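Local coordinates for protein alpha-glucosidase (Pseudoalteromonas sp. K8, PDB 5HQA) that hydrolyses alpha-glucosides as a chloride-activated enzyme of glycoside hydrolase family 97, captured with acarbose and a calcium ion bound, at residues A[12-17]-A[81-86]; A[102-107]-A[246-251]. One frame throughout, in Å; residues are numbered along the deposited sequence.

How the interactions relate
From the N terminus, the chain runs through strand 10-15, and interaction 1 brings it against strand 75-89, closing a loop of 63 residues rich in strand. Interaction 2 opens only afterwards, at the end of strand 95-104, and closes a longer loop of 138 residues on helix 245-248. The two are therefore in series and neither nest nor cross. Interaction 1 joins the two sheets of the N-terminal domain to each other, whereas interaction 2 packs the second sheet against a short helical segment much later in the chain. They meet where strands 75-89 and 95-104 run side by side: Asn81 O probably accepts from Ala103 N, and Glu82 OE1 lies against Lys102 CE.

Interaction 1 of 2, residues A[12-17]-A[81-86]; sequences IIISDE and NEVTVT. With FMT (formic acid), chain I.
In the beta-sandwich of the N-terminal domain, a galactose mutarotase-like fold, Ile14 of strand 10-15 faces Val83 and Val85 of strand 75-89, which belongs to the other sheet. Ile14 and Val85 sit closest in backbone register, with 7.9 Å between Ile14 CA and Val85 CA, and their side chains reach toward each other tip to tip. Ile14 puts one branch on each valine. Its CG2 meets Val85 CG1 at 4.1 Å, and the other branch carries CD1 to within 4.2 Å of Val83 CG1. Both methyls of the first pair lie anti to their own backbone N, Val85 CG1 with chi1 at -176°, and that setting points them at each other across the interior. The joint is purely apolar and buried, and neighbours widen it: Phe101 touches Ile14, Ile54 touches Val85, and Val57 and Val3 both touch Val83.

The neighbouring side chains, Ser15 and Thr84, point the other way. Ser15 ends strand 10-15 in an ST turn, its OG accepting from Glu17 N at 3.2 Å and nearly straight. Thr84 leaves the sandwich interior for a formic acid probably taken up from the crystallisation liquor. Gln60 NE2 and Arg100 NH2 bond to that molecule, while Thr84 OG1 lies 3.4 Å from its O1, a weak bond at most.

Interaction 2 of 2, residues A[102-107]-A[246-251]; sequences KAFDSG and ILNLNE
Phe104 and Lys102, at the end of strand 95-104 in the second sheet of the N-terminal beta-sandwich, meet Leu249 of residues 246-251, at helix 245-248, where this helical segment packs against the sheet. The strand turns back at once in a beta-hairpin, a type I turn from Phe104 to Gly107, with Phe104 N bonded to Gly107 O at 2.8 Å.

The tight part is apolar. Leu249 CD2 fits into the corner formed by the lysine chain and the ring edge, 3.7 Å from Lys102 CD and 4.1 Å from Phe104 CE2, where it lies near the ring plane. The leucine side chain runs antiparallel alongside each of the other two, and Trp228 of strand 224-234 touches Leu249 and Lys102 as well. Asn248 makes a lighter touch, its CB 4.2 Å from Phe104 CE1. Its amide, almost parallel to the ring at 3°, is bonded to other residues: OD1 accepts from Trp66 NE1 and ND2 donates to Val77 O.

The looser, watery side begins where Lys102 runs on, fully extended beyond CG, over the leucine. Its ammonium does not reach the backbone carbonyls itself but works through two waters. One accepts from Lys102 NZ and donates to Asn248 O at 2.7 Å; the other connects NZ with Leu249 O. Farther along, Ile246 O is gripped from opposite faces of its plane, by Leu249 N and by Asn250 ND2 at 2.8 Å.

Interaction 1 of 2, residues A[12-17]-A[81-86]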
# COMPACT_ATOMS: atom_id res chain seq x y z
N ILE A 12 8.38 -5.28 -26.17
CA ILE A 12 7.59 -6.48 -25.90
C ILE A 12 7.28 -7.16 -27.22
O ILE A 12 6.74 -6.52 -28.13
CB ILE A 12 6.29 -6.16 -25.14
CG1 ILE A 12 6.58 -5.38 -23.86
CG2 ILE A 12 5.53 -7.46 -24.83
CD1 ILE A 12 6.33 -3.89 -23.98
N ILE A 13 7.62 -8.44 -27.33
CA ILE A 13 7.31 -9.24 -28.51
C ILE A 13 6.24 -10.25 -28.11
O ILE A 13 6.44 -11.03 -27.18
CB ILE A 13 8.54 -9.96 -29.07
CG1 ILE A 13 9.59 -8.96 -29.53
CG2 ILE A 13 8.13 -10.85 -30.24
CD1 ILE A 13 10.88 -9.63 -29.94
N ILE A 14 5.11 -10.21 -28.82
CA ILE A 14 4.00 -11.12 -28.59
C ILE A 14 3.98 -12.13 -29.73
O ILE A 14 4.04 -11.74 -30.91
CB ILE A 14 2.67 -10.36 -28.48
CG1 ILE A 14 2.75 -9.28 -27.39
CG2 ILE A 14 1.55 -11.33 -28.16
CD1 ILE A 14 3.10 -7.89 -27.92
N SER A 15 3.90 -13.41 -29.40
CA SER A 15 4.18 -14.47 -30.35
C SER A 15 3.10 -15.54 -30.28
O SER A 15 2.38 -15.67 -29.29
CB SER A 15 5.56 -15.07 -30.07
OG SER A 15 5.84 -16.14 -30.95
N ASP A 16 2.98 -16.31 -31.36
CA ASP A 16 2.11 -17.48 -31.35
C ASP A 16 2.84 -18.73 -31.84
O ASP A 16 2.19 -19.72 -32.21
CB ASP A 16 0.84 -17.25 -32.18
CG ASP A 16 1.12 -16.96 -33.65
OD1 ASP A 16 2.27 -17.15 -34.12
OD2 ASP A 16 0.17 -16.53 -34.35
N GLU A 17 4.17 -18.71 -31.83
CA GLU A 17 4.95 -19.83 -32.34
C GLU A 17 5.13 -20.92 -31.29
O GLU A 17 5.28 -22.10 -31.64
CB GLU A 17 6.30 -19.32 -32.83
CG GLU A 17 6.14 -18.31 -33.96
CD GLU A 17 7.47 -17.76 -34.45
OE1 GLU A 17 8.51 -18.09 -33.84
OE2 GLU A 17 7.46 -17.00 -35.45
N ASN A 81 2.79 3.53 -25.48
CA ASN A 81 2.31 2.90 -26.71
C ASN A 81 1.49 1.68 -26.33
O ASN A 81 1.73 1.03 -25.31
CB ASN A 81 3.46 2.52 -27.63
CG ASN A 81 4.18 3.72 -28.18
OD1 ASN A 81 3.56 4.72 -28.53
ND2 ASN A 81 5.51 3.64 -28.26
N GLU A 82 0.51 1.37 -27.17
CA GLU A 82 -0.49 0.35 -26.85
C GLU A 82 -0.66 -0.55 -28.06
O GLU A 82 -0.64 -0.08 -29.20
CB GLU A 82 -1.81 1.03 -26.49
CG GLU A 82 -2.93 0.12 -26.02
CD GLU A 82 -4.10 0.94 -25.48
OE1 GLU A 82 -3.88 2.11 -25.11
OE2 GLU A 82 -5.23 0.43 -25.43
N VAL A 83 -0.80 -1.85 -27.82
CA VAL A 83 -1.18 -2.77 -28.89
C VAL A 83 -2.19 -3.76 -28.33
O VAL A 83 -2.03 -4.27 -27.22
CB VAL A 83 0.02 -3.50 -29.51
CG1 VAL A 83 0.67 -4.47 -28.52
CG2 VAL A 83 -0.41 -4.23 -30.81
N THR A 84 -3.25 -4.00 -29.09
CA THR A 84 -4.21 -5.06 -28.78
C THR A 84 -3.97 -6.19 -29.77
O THR A 84 -4.05 -5.99 -30.99
CB THR A 84 -5.64 -4.54 -28.86
OG1 THR A 84 -5.79 -3.43 -27.97
CG2 THR A 84 -6.61 -5.64 -28.45
N VAL A 85 -3.64 -7.37 -29.24
CA VAL A 85 -3.32 -8.54 -30.05
C VAL A 85 -4.49 -9.50 -29.94
O VAL A 85 -4.86 -9.90 -28.83
CB VAL A 85 -2.02 -9.21 -29.57
CG1 VAL A 85 -1.67 -10.37 -30.48
CG2 VAL A 85 -0.89 -8.18 -29.53
N THR A 86 -5.08 -9.87 -31.07
CA THR A 86 -6.22 -10.77 -31.08
C THR A 86 -5.75 -12.17 -31.46
O THR A 86 -5.04 -12.33 -32.47
CB THR A 86 -7.30 -10.29 -32.04
OG1 THR A 86 -7.80 -9.03 -31.59
CG2 THR A 86 -8.46 -11.28 -32.08
C FMT I . -8.46 -1.35 -29.74
O1 FMT I . -8.78 -2.49 -29.41
O2 FMT I . -8.90 -0.33 -29.20

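Interaction 2 of 2, residues A[102-107]-A[246-251]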
# COMPACT_ATOMS: atom_id res chain seq x y z
N LYS A 102 0.25 -2.23 -22.74
CA LYS A 102 0.62 -0.83 -22.68
C LYS A 102 2.08 -0.75 -22.26
O LYS A 102 2.45 -1.29 -21.21
CB LYS A 102 -0.27 -0.06 -21.70
CG LYS A 102 -1.72 0.07 -22.14
CD LYS A 102 -2.53 0.88 -21.16
CE LYS A 102 -3.92 1.20 -21.68
NZ LYS A 102 -4.61 2.18 -20.79
N ALA A 103 2.91 -0.10 -23.07
CA ALA A 103 4.34 -0.02 -22.82
C ALA A 103 4.68 1.42 -22.44
O ALA A 103 4.54 2.33 -23.27
CB ALA A 103 5.14 -0.47 -24.05
N PHE A 104 5.11 1.61 -21.20
CA PHE A 104 5.59 2.89 -20.67
C PHE A 104 7.11 2.86 -20.60
O PHE A 104 7.74 1.80 -20.62
CB PHE A 104 5.05 3.16 -19.27
CG PHE A 104 3.55 3.10 -19.15
CD1 PHE A 104 2.81 4.28 -19.06
CD2 PHE A 104 2.89 1.88 -19.09
CE1 PHE A 104 1.44 4.24 -18.94
CE2 PHE A 104 1.51 1.83 -18.97
CZ PHE A 104 0.79 3.02 -18.89
N ASP A 105 7.72 4.05 -20.48
CA ASP A 105 9.16 4.08 -20.25
C ASP A 105 9.56 3.38 -18.95
O ASP A 105 10.69 2.92 -18.84
CB ASP A 105 9.67 5.51 -20.24
CG ASP A 105 9.64 6.14 -21.62
OD1 ASP A 105 9.50 5.39 -22.62
OD2 ASP A 105 9.78 7.38 -21.71
N SER A 106 8.65 3.27 -17.98
CA SER A 106 8.97 2.67 -16.70
C SER A 106 8.45 1.24 -16.53
O SER A 106 8.64 0.66 -15.46
CB SER A 106 8.44 3.54 -15.56
OG SER A 106 7.03 3.68 -15.67
N GLY A 107 7.80 0.67 -17.53
CA GLY A 107 7.29 -0.68 -17.38
C GLY A 107 6.15 -0.97 -18.34
O GLY A 107 5.81 -0.16 -19.20
N ILE A 246 0.98 2.14 -11.90
CA ILE A 246 -0.17 1.52 -11.24
C ILE A 246 -1.39 2.44 -11.33
O ILE A 246 -2.48 2.02 -11.73
CB ILE A 246 0.14 1.16 -9.78
CG1 ILE A 246 1.29 0.14 -9.70
CG2 ILE A 246 -1.10 0.60 -9.09
CD1 ILE A 246 1.04 -1.14 -10.51
N LEU A 247 -1.22 3.72 -10.98
CA LEU A 247 -2.34 4.65 -11.11
C LEU A 247 -2.79 4.78 -12.55
O LEU A 247 -4.00 4.85 -12.83
CB LEU A 247 -1.95 6.03 -10.57
CG LEU A 247 -1.84 6.19 -9.05
CD1 LEU A 247 -1.26 7.56 -8.75
CD2 LEU A 247 -3.20 6.02 -8.40
N ASN A 248 -1.84 4.86 -13.49
CA ASN A 248 -2.21 5.09 -14.89
C ASN A 248 -3.02 3.95 -15.48
O ASN A 248 -3.71 4.15 -16.49
CB ASN A 248 -0.96 5.33 -15.73
CG ASN A 248 -0.55 6.79 -15.76
OD1 ASN A 248 -1.41 7.67 -15.72
ND2 ASN A 248 0.75 7.05 -15.82
N LEU A 249 -2.95 2.76 -14.89
CA LEU A 249 -3.69 1.63 -15.43
C LEU A 249 -5.08 1.51 -14.83
O LEU A 249 -5.83 0.62 -15.22
CB LEU A 249 -2.90 0.34 -15.21
CG LEU A 249 -1.65 0.25 -16.07
CD1 LEU A 249 -0.90 -1.01 -15.74
CD2 LEU A 249 -2.00 0.29 -17.57
N ASN A 250 -5.45 2.39 -13.90
CA ASN A 250 -6.78 2.35 -13.31
C ASN A 250 -7.74 3.31 -14.01
O ASN A 250 -7.32 4.28 -14.66
CB ASN A 250 -6.71 2.68 -11.82
CG ASN A 250 -6.36 1.46 -11.00
OD1 ASN A 250 -7.24 0.76 -10.50
ND2 ASN A 250 -5.06 1.17 -10.90
N GLU A 251 -9.03 3.03 -13.87
CA GLU A 251 -10.06 3.87 -14.46
C GLU A 251 -10.12 5.21 -13.74
O GLU A 251 -9.82 5.30 -12.54
CB GLU A 251 -11.43 3.20 -14.38
CG GLU A 251 -11.54 1.88 -15.13
CD GLU A 251 -12.97 1.37 -15.17
OE1 GLU A 251 -13.78 1.89 -15.97
OE2 GLU A 251 -13.29 0.45 -14.39
O HOH W 1 -2.96 4.14 -19.13
O HOH W 2 -5.95 1.51 -18.37